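Local coordinates for iron superoxide dismutase (Trypanosoma cruzi, PDB 2GPC), which catalyses the dismutation of superoxide to oxygen and hydrogen peroxide at a mononuclear iron centre, at residues 25-28 / 29-33; 33-36 / 37-40; 172-175 / 176-180. All blocks are in the same frame, centred on the assembly; numbering follows the deposited sequence.

Interaction 1. Residues 25-28 / 29-33; sequences TLHY and DKHHQ. With FE2 (Fe (II) ion), chain C.
H27 and H31 touch one turn apart on helix 21-44. H27 CD2 lies 4.1 Å from H31 CB, which sits at the edge of the H27 ring, and the two side chains cross at about a right angle. The H27 ring reaches the iron because CG stands anti to the backbone N (chi1 -162°). Its NE2 binds the metal at 2.1 Å, and water 1 is a further ligand, 2.3 Å from the iron. H75, D160 and H164 complete the site. H31 does not bind the metal. It stacks on the ring of H164, and its NE2 is hydrogen-bonded to Y167 of the second subunit.

Behind this first shell the helix widens into pi-type turns. H32 N bonds to H27 O at 3.0 Å, and Q33 N to Y28 O at 2.9 Å, both five residues apart. L26 O takes K30 N and, weakly, H31 N. Y28 CD1 is 3.9 Å from H32 ND1, and the two rings meet obliquely. D29 OD1 meets the Y28 ring edge in plane, 3.4 Å from CD2, and is hydrogen-bonded to Y11. H32 ND1 is hydrogen-bonded to W79 NE1 and its NE2 to I72 O, which holds the ring's rotation. The wide pi-type stretch carries both the iron ligand H27 and H31, which through H164 and Y167 of the second subunit connects the site to the dimer interface.

Interaction 2. Residues 33-36 / 37-40; sequences QGYV and TKLN
Q33 and T37 are joined through water 2 on helix 21-44. The water donates to Q33 OE1 at 2.9 Å and accepts from T37 OG1, also at 2.9 Å. The bend of Q33 at chi2 (-85°) turns OE1 toward the water, on the T37 side. In T37 the hydroxyl lies beside the backbone N, near the preceding turn, with OG1 3.2 Å from Q33 O.

K38 lies over G34. Its chain runs straight through chi2 and then bends at chi3 (-89°), which brings CE to 3.3 Å from G34 O. G34 has no side chain, and the lysine methylenes pass over its carbonyl. The same CE approaches the Y35 ring obliquely, 4.2 Å from CD1. The Y35 ring packs on L68 and I72 of helix 63-80, and its OH is hydrogen-bonded to Q71.

V36 and N40 lie side by side and point the same way. V36 CG1 is 3.8 Å from N40 ND2. N40 OD1 accepts from the backbone N of F2, near the chain's start, and ND2 is also hydrogen-bonded outside the two segments. L39 packs on I65 and F2.

The backbone beneath is regular alpha-helix, with four i to i+4 bonds such as T37 N to Q33 O at 2.9 Å. The polar ends of Q33 and T37 are thus tied by one water, and K38 methylenes cover G34 O. N40 OD1 ties the helix to F2 N, while Y35, held by Q71, is placed near the iron.

Interaction 3. Residues 172-175 / 176-180; sequences NDRA and AYVQT
D173 and A176 meet at the start of helix 174-184. From D173 CB the side chain swings anti to the backbone N (chi1 -160°), which turns the carboxylate to the first helical turn. CB is 4.2 Å from A176 CB. CG comes closer, 3.5 Å from the same methyl. At the tip OD1 accepts from A176 N at 3.1 Å, and the donor lies well above the carboxylate plane. OD2 rests 3.6 Å from A176 CB. The backbone O of D173 also accepts from Y177 N at 3.3 Å and, weakly, from A176 N.

Further round the turn R174 CG lies 4.1 Å from Y177 CD2. The guanidinium goes on to hydrogen-bond with carbonyls of A116 and H119 and the Y166 hydroxyl. Y177 OH is hydrogen-bonded to Y78 OH and to the backbone O of D160, whose carboxylate binds the iron; this makes Y177 a second-shell residue. Water 3 joins A175 O to Q179 NE2, at 2.8 Å from each.

D173 is thus the N-cap of helix 174-184. It is also the centre of an inverse gamma turn, and so marks where the chain bends into the helix in the C-terminal domain of the Fe/Mn superoxide dismutase fold.

Overall arrangement
Interactions 1 and 2 are consecutive parts of helix 21-44. They share Q33, and their centres are about 10 Å apart. Interaction 1 supplies the iron ligand H27, and in interaction 2 the Y35 side chain comes within about 6 Å of the metal. Interaction 3 belongs to the C-terminal domain. Its centre is about 20 Å from that of interaction 1, though their nearest atoms are about 6 Å apart without touching, and about 28 Å from that of interaction 2. It still reaches toward the site: the Y177 side chain is about 7 Å from the iron. The dimer adds another link: K30 of interaction 1 packs on N172 of the second subunit, a residue that belongs to interaction 3 there.

Interaction 1. Residues 25-28 / 29-33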
loop_
_atom_site.group_PDB
_atom_site.type_symbol
_atom_site.label_atom_id
_atom_site.label_comp_id
_atom_site.label_asym_id
_atom_site.label_seq_id
_atom_site.Cartn_x
_atom_site.Cartn_y
_atom_site.Cartn_z
ATOM N N THR A 25 17.235 4.306 -5.547
ATOM C CA THR A 25 17.747 3.096 -6.205
ATOM C C THR A 25 16.806 1.908 -6.068
ATOM O O THR A 25 16.517 1.227 -7.047
ATOM C CB THR A 25 19.147 2.729 -5.661
ATOM O OG1 THR A 25 20.080 3.743 -6.055
ATOM C CG2 THR A 25 19.681 1.463 -6.312
ATOM N N LEU A 26 16.347 1.644 -4.850
ATOM C CA LEU A 26 15.374 0.582 -4.625
ATOM C C LEU A 26 14.103 0.863 -5.412
ATOM O O LEU A 26 13.577 -0.012 -6.094
ATOM C CB LEU A 26 15.048 0.436 -3.135
ATOM C CG LEU A 26 16.140 -0.184 -2.266
ATOM C CD1 LEU A 26 15.822 0.106 -0.821
ATOM C CD2 LEU A 26 16.292 -1.685 -2.496
ATOM N N HIS A 27 13.612 2.093 -5.320
ATOM C CA HIS A 27 12.361 2.459 -5.981
ATOM C C HIS A 27 12.461 2.274 -7.516
ATOM O O HIS A 27 11.556 1.711 -8.128
ATOM C CB HIS A 27 11.957 3.884 -5.566
ATOM C CG HIS A 27 10.520 4.224 -5.813
ATOM N ND1 HIS A 27 10.019 5.486 -5.582
ATOM C CD2 HIS A 27 9.476 3.477 -6.257
ATOM C CE1 HIS A 27 8.728 5.506 -5.877
ATOM N NE2 HIS A 27 8.374 4.301 -6.291
ATOM N N TYR A 28 13.586 2.661 -8.115
ATOM C CA TYR A 28 13.762 2.574 -9.566
ATOM C C TYR A 28 14.170 1.171 -10.022
ATOM O O TYR A 28 13.544 0.599 -10.913
ATOM C CB TYR A 28 14.806 3.607 -10.048
ATOM C CG TYR A 28 14.964 3.664 -11.551
ATOM C CD1 TYR A 28 14.134 4.476 -12.325
ATOM C CD2 TYR A 28 15.927 2.899 -12.204
ATOM C CE1 TYR A 28 14.259 4.530 -13.705
ATOM C CE2 TYR A 28 16.068 2.946 -13.598
ATOM C CZ TYR A 28 15.225 3.764 -14.343
ATOM O OH TYR A 28 15.339 3.827 -15.722
ATOM N N ASP A 29 15.224 0.622 -9.429
ATOM C CA ASP A 29 15.776 -0.664 -9.874
ATOM C C ASP A 29 14.888 -1.853 -9.501
ATOM O O ASP A 29 14.791 -2.811 -10.272
ATOM C CB ASP A 29 17.181 -0.924 -9.298
ATOM C CG ASP A 29 18.281 -0.098 -9.967
ATOM O OD1 ASP A 29 18.075 0.543 -11.039
ATOM O OD2 ASP A 29 19.417 -0.065 -9.465
ATOM N N LYS A 30 14.282 -1.822 -8.316
ATOM C CA LYS A 30 13.445 -2.940 -7.880
ATOM C C LYS A 30 11.986 -2.768 -8.311
ATOM O O LYS A 30 11.438 -3.628 -9.024
ATOM C CB LYS A 30 13.541 -3.159 -6.368
ATOM C CG LYS A 30 14.953 -3.438 -5.831
ATOM C CD LYS A 30 15.631 -4.615 -6.542
ATOM C CE LYS A 30 16.959 -4.974 -5.889
ATOM N NZ LYS A 30 17.630 -6.073 -6.646
ATOM N N HIS A 31 11.350 -1.672 -7.902
ATOM C CA HIS A 31 9.930 -1.489 -8.189
ATOM C C HIS A 31 9.685 -1.129 -9.649
ATOM O O HIS A 31 8.988 -1.851 -10.338
ATOM C CB HIS A 31 9.278 -0.475 -7.222
ATOM C CG HIS A 31 9.277 -0.937 -5.802
ATOM N ND1 HIS A 31 8.344 -1.827 -5.315
ATOM C CD2 HIS A 31 10.122 -0.680 -4.776
ATOM C CE1 HIS A 31 8.614 -2.096 -4.051
ATOM N NE2 HIS A 31 9.688 -1.416 -3.697
ATOM N N HIS A 32 10.285 -0.047 -10.135
ATOM C CA HIS A 32 9.968 0.442 -11.474
ATOM C C HIS A 32 10.430 -0.544 -12.549
ATOM O O HIS A 32 9.646 -0.933 -13.419
ATOM C CB HIS A 32 10.568 1.826 -11.699
ATOM C CG HIS A 32 9.936 2.590 -12.825
ATOM N ND1 HIS A 32 10.406 3.817 -13.240
ATOM C CD2 HIS A 32 8.870 2.310 -13.615
ATOM C CE1 HIS A 32 9.663 4.258 -14.241
ATOM N NE2 HIS A 32 8.723 3.362 -14.489
ATOM N N GLN A 33 11.686 -0.980 -12.471
ATOM C CA GLN A 33 12.204 -1.936 -13.453
ATOM C C GLN A 33 11.537 -3.288 -13.326
ATOM O O GLN A 33 11.406 -4.003 -14.317
ATOM C CB GLN A 33 13.724 -2.084 -13.362
ATOM C CG GLN A 33 14.462 -0.852 -13.886
ATOM C CD GLN A 33 14.679 -0.841 -15.395
ATOM O OE1 GLN A 33 13.946 -1.494 -16.162
ATOM N NE2 GLN A 33 15.677 -0.071 -15.831
HETATM FE FE FE2 C . 6.382 3.542 -6.524
HETATM O O HOH W 1 4.157 3.124 -6.655
#

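Interaction 2. Residues 33-36 / 37-40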
loop_
_atom_site.group_PDB
_atom_site.type_symbol
_atom_site.label_atom_id
_atom_site.label_comp_id
_atom_site.label_asym_id
_atom_site.label_seq_id
_atom_site.Cartn_x
_atom_site.Cartn_y
_atom_site.Cartn_z
ATOM N N GLN A 33 11.686 -0.980 -12.471
ATOM C CA GLN A 33 12.204 -1.936 -13.453
ATOM C C GLN A 33 11.537 -3.288 -13.326
ATOM O O GLN A 33 11.406 -4.003 -14.317
ATOM C CB GLN A 33 13.724 -2.084 -13.362
ATOM C CG GLN A 33 14.462 -0.852 -13.886
ATOM C CD GLN A 33 14.679 -0.841 -15.395
ATOM O OE1 GLN A 33 13.946 -1.494 -16.162
ATOM N NE2 GLN A 33 15.677 -0.071 -15.831
ATOM N N GLY A 34 11.122 -3.633 -12.114
ATOM C CA GLY A 34 10.420 -4.878 -11.858
ATOM C C GLY A 34 9.110 -4.937 -12.622
ATOM O O GLY A 34 8.759 -5.988 -13.153
ATOM N N TYR A 35 8.393 -3.814 -12.683
ATOM C CA TYR A 35 7.169 -3.738 -13.476
ATOM C C TYR A 35 7.471 -3.951 -14.959
ATOM O O TYR A 35 6.722 -4.626 -15.663
ATOM C CB TYR A 35 6.457 -2.396 -13.268
ATOM C CG TYR A 35 5.874 -2.204 -11.888
ATOM C CD1 TYR A 35 4.979 -3.128 -11.360
ATOM C CD2 TYR A 35 6.200 -1.094 -11.112
ATOM C CE1 TYR A 35 4.420 -2.962 -10.109
ATOM C CE2 TYR A 35 5.638 -0.918 -9.838
ATOM C CZ TYR A 35 4.746 -1.859 -9.358
ATOM O OH TYR A 35 4.192 -1.726 -8.118
ATOM N N VAL A 36 8.573 -3.377 -15.430
ATOM C CA VAL A 36 8.989 -3.541 -16.819
ATOM C C VAL A 36 9.308 -5.017 -17.125
ATOM O O VAL A 36 8.861 -5.553 -18.140
ATOM C CB VAL A 36 10.219 -2.660 -17.156
ATOM C CG1 VAL A 36 10.721 -2.942 -18.561
ATOM C CG2 VAL A 36 9.889 -1.189 -16.998
ATOM N N THR A 37 10.062 -5.663 -16.237
ATOM C CA THR A 37 10.393 -7.077 -16.368
ATOM C C THR A 37 9.122 -7.936 -16.432
ATOM O O THR A 37 8.966 -8.760 -17.333
ATOM C CB THR A 37 11.302 -7.503 -15.196
ATOM O OG1 THR A 37 12.542 -6.784 -15.282
ATOM C CG2 THR A 37 11.682 -8.999 -15.272
ATOM N N LYS A 38 8.194 -7.692 -15.514
ATOM C CA LYS A 38 6.940 -8.441 -15.444
ATOM C C LYS A 38 6.062 -8.235 -16.685
ATOM O O LYS A 38 5.442 -9.176 -17.168
ATOM C CB LYS A 38 6.165 -8.084 -14.162
ATOM C CG LYS A 38 6.743 -8.729 -12.897
ATOM C CD LYS A 38 5.963 -8.363 -11.624
ATOM C CE LYS A 38 6.490 -7.080 -10.978
ATOM N NZ LYS A 38 6.129 -6.939 -9.539
ATOM N N LEU A 39 6.037 -7.021 -17.222
ATOM C CA LEU A 39 5.243 -6.741 -18.429
ATOM C C LEU A 39 5.830 -7.428 -19.678
ATOM O O LEU A 39 5.091 -7.913 -20.533
ATOM C CB LEU A 39 5.147 -5.234 -18.676
ATOM C CG LEU A 39 4.235 -4.816 -19.842
ATOM C CD1 LEU A 39 2.822 -5.394 -19.672
ATOM C CD2 LEU A 39 4.182 -3.307 -19.981
ATOM N N ASN A 40 7.153 -7.424 -19.782
ATOM C CA ASN A 40 7.865 -8.146 -20.835
ATOM C C ASN A 40 7.600 -9.661 -20.777
ATOM O O ASN A 40 7.371 -10.292 -21.805
ATOM C CB ASN A 40 9.367 -7.838 -20.770
ATOM C CG ASN A 40 9.730 -6.521 -21.452
ATOM O OD1 ASN A 40 9.088 -6.111 -22.421
ATOM N ND2 ASN A 40 10.745 -5.846 -20.935
HETATM O O HOH W 2 13.607 -4.352 -16.543
#

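Interaction 3. Residues 172-175 / 176-180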
loop_
_atom_site.group_PDB
_atom_site.type_symbol
_atom_site.label_atom_id
_atom_site.label_comp_id
_atom_site.label_asym_id
_atom_site.label_seq_id
_atom_site.Cartn_x
_atom_site.Cartn_y
_atom_site.Cartn_z
ATOM N N ASN A 172 7.347 5.712 8.551
ATOM C CA ASN A 172 5.901 6.003 8.550
ATOM C C ASN A 172 5.521 7.457 8.266
ATOM O O ASN A 172 4.342 7.755 8.078
ATOM C CB ASN A 172 5.307 5.650 9.913
ATOM C CG ASN A 172 5.905 6.489 11.029
ATOM O OD1 ASN A 172 5.286 7.443 11.531
ATOM N ND2 ASN A 172 7.119 6.152 11.407
ATOM N N ASP A 173 6.507 8.359 8.252
ATOM C CA ASP A 173 6.242 9.794 8.217
ATOM C C ASP A 173 6.031 10.291 6.790
ATOM O O ASP A 173 6.896 10.957 6.198
ATOM C CB ASP A 173 7.380 10.561 8.905
ATOM C CG ASP A 173 6.972 11.962 9.337
ATOM O OD1 ASP A 173 5.950 12.501 8.838
ATOM O OD2 ASP A 173 7.633 12.608 10.166
ATOM N N ARG A 174 4.868 9.968 6.242
ATOM C CA ARG A 174 4.516 10.404 4.900
ATOM C C ARG A 174 4.373 11.919 4.817
ATOM O O ARG A 174 4.667 12.504 3.774
ATOM C CB ARG A 174 3.213 9.762 4.429
ATOM C CG ARG A 174 3.013 9.903 2.918
ATOM C CD ARG A 174 1.620 9.629 2.463
ATOM N NE ARG A 174 1.253 8.239 2.666
ATOM C CZ ARG A 174 0.054 7.750 2.431
ATOM N NH1 ARG A 174 -0.908 8.542 1.973
ATOM N NH2 ARG A 174 -0.189 6.462 2.653
ATOM N N ALA A 175 3.907 12.554 5.893
ATOM C CA ALA A 175 3.817 14.020 5.915
ATOM C C ALA A 175 5.178 14.673 5.639
ATOM O O ALA A 175 5.267 15.621 4.873
ATOM C CB ALA A 175 3.260 14.507 7.233
ATOM N N ALA A 176 6.236 14.148 6.245
ATOM C CA ALA A 176 7.580 14.691 6.042
ATOM C C ALA A 176 8.063 14.453 4.616
ATOM O O ALA A 176 8.742 15.294 4.025
ATOM C CB ALA A 176 8.561 14.102 7.050
ATOM N N TYR A 177 7.692 13.306 4.064
ATOM C CA TYR A 177 8.036 12.963 2.689
ATOM C C TYR A 177 7.370 13.924 1.712
ATOM O O TYR A 177 7.989 14.346 0.736
ATOM C CB TYR A 177 7.610 11.513 2.396
ATOM C CG TYR A 177 7.419 11.173 0.937
ATOM C CD1 TYR A 177 8.498 11.157 0.046
ATOM C CD2 TYR A 177 6.158 10.852 0.441
ATOM C CE1 TYR A 177 8.312 10.838 -1.311
ATOM C CE2 TYR A 177 5.964 10.534 -0.901
ATOM C CZ TYR A 177 7.046 10.529 -1.777
ATOM O OH TYR A 177 6.848 10.187 -3.111
ATOM N N VAL A 178 6.110 14.272 1.973
ATOM C CA VAL A 178 5.379 15.189 1.103
ATOM C C VAL A 178 5.952 16.599 1.198
ATOM O O VAL A 178 6.016 17.299 0.195
ATOM C CB VAL A 178 3.855 15.163 1.393
ATOM C CG1 VAL A 178 3.110 16.314 0.680
ATOM C CG2 VAL A 178 3.290 13.832 0.953
ATOM N N GLN A 179 6.381 17.013 2.388
ATOM C CA GLN A 179 7.067 18.302 2.526
ATOM C C GLN A 179 8.320 18.327 1.642
ATOM O O GLN A 179 8.598 19.321 0.972
ATOM C CB GLN A 179 7.396 18.609 4.001
ATOM C CG GLN A 179 6.150 19.059 4.822
ATOM C CD GLN A 179 5.326 20.168 4.128
ATOM O OE1 GLN A 179 5.817 21.277 3.942
ATOM N NE2 GLN A 179 4.087 19.860 3.742
ATOM N N THR A 180 9.049 17.210 1.619
ATOM C CA THR A 180 10.215 17.058 0.751
ATOM C C THR A 180 9.838 17.115 -0.731
ATOM O O THR A 180 10.547 17.731 -1.529
ATOM C CB THR A 180 10.937 15.735 1.082
ATOM O OG1 THR A 180 11.748 15.916 2.247
ATOM C CG2 THR A 180 11.917 15.321 -0.008
HETATM O O HOH W 3 3.174 17.327 4.335
#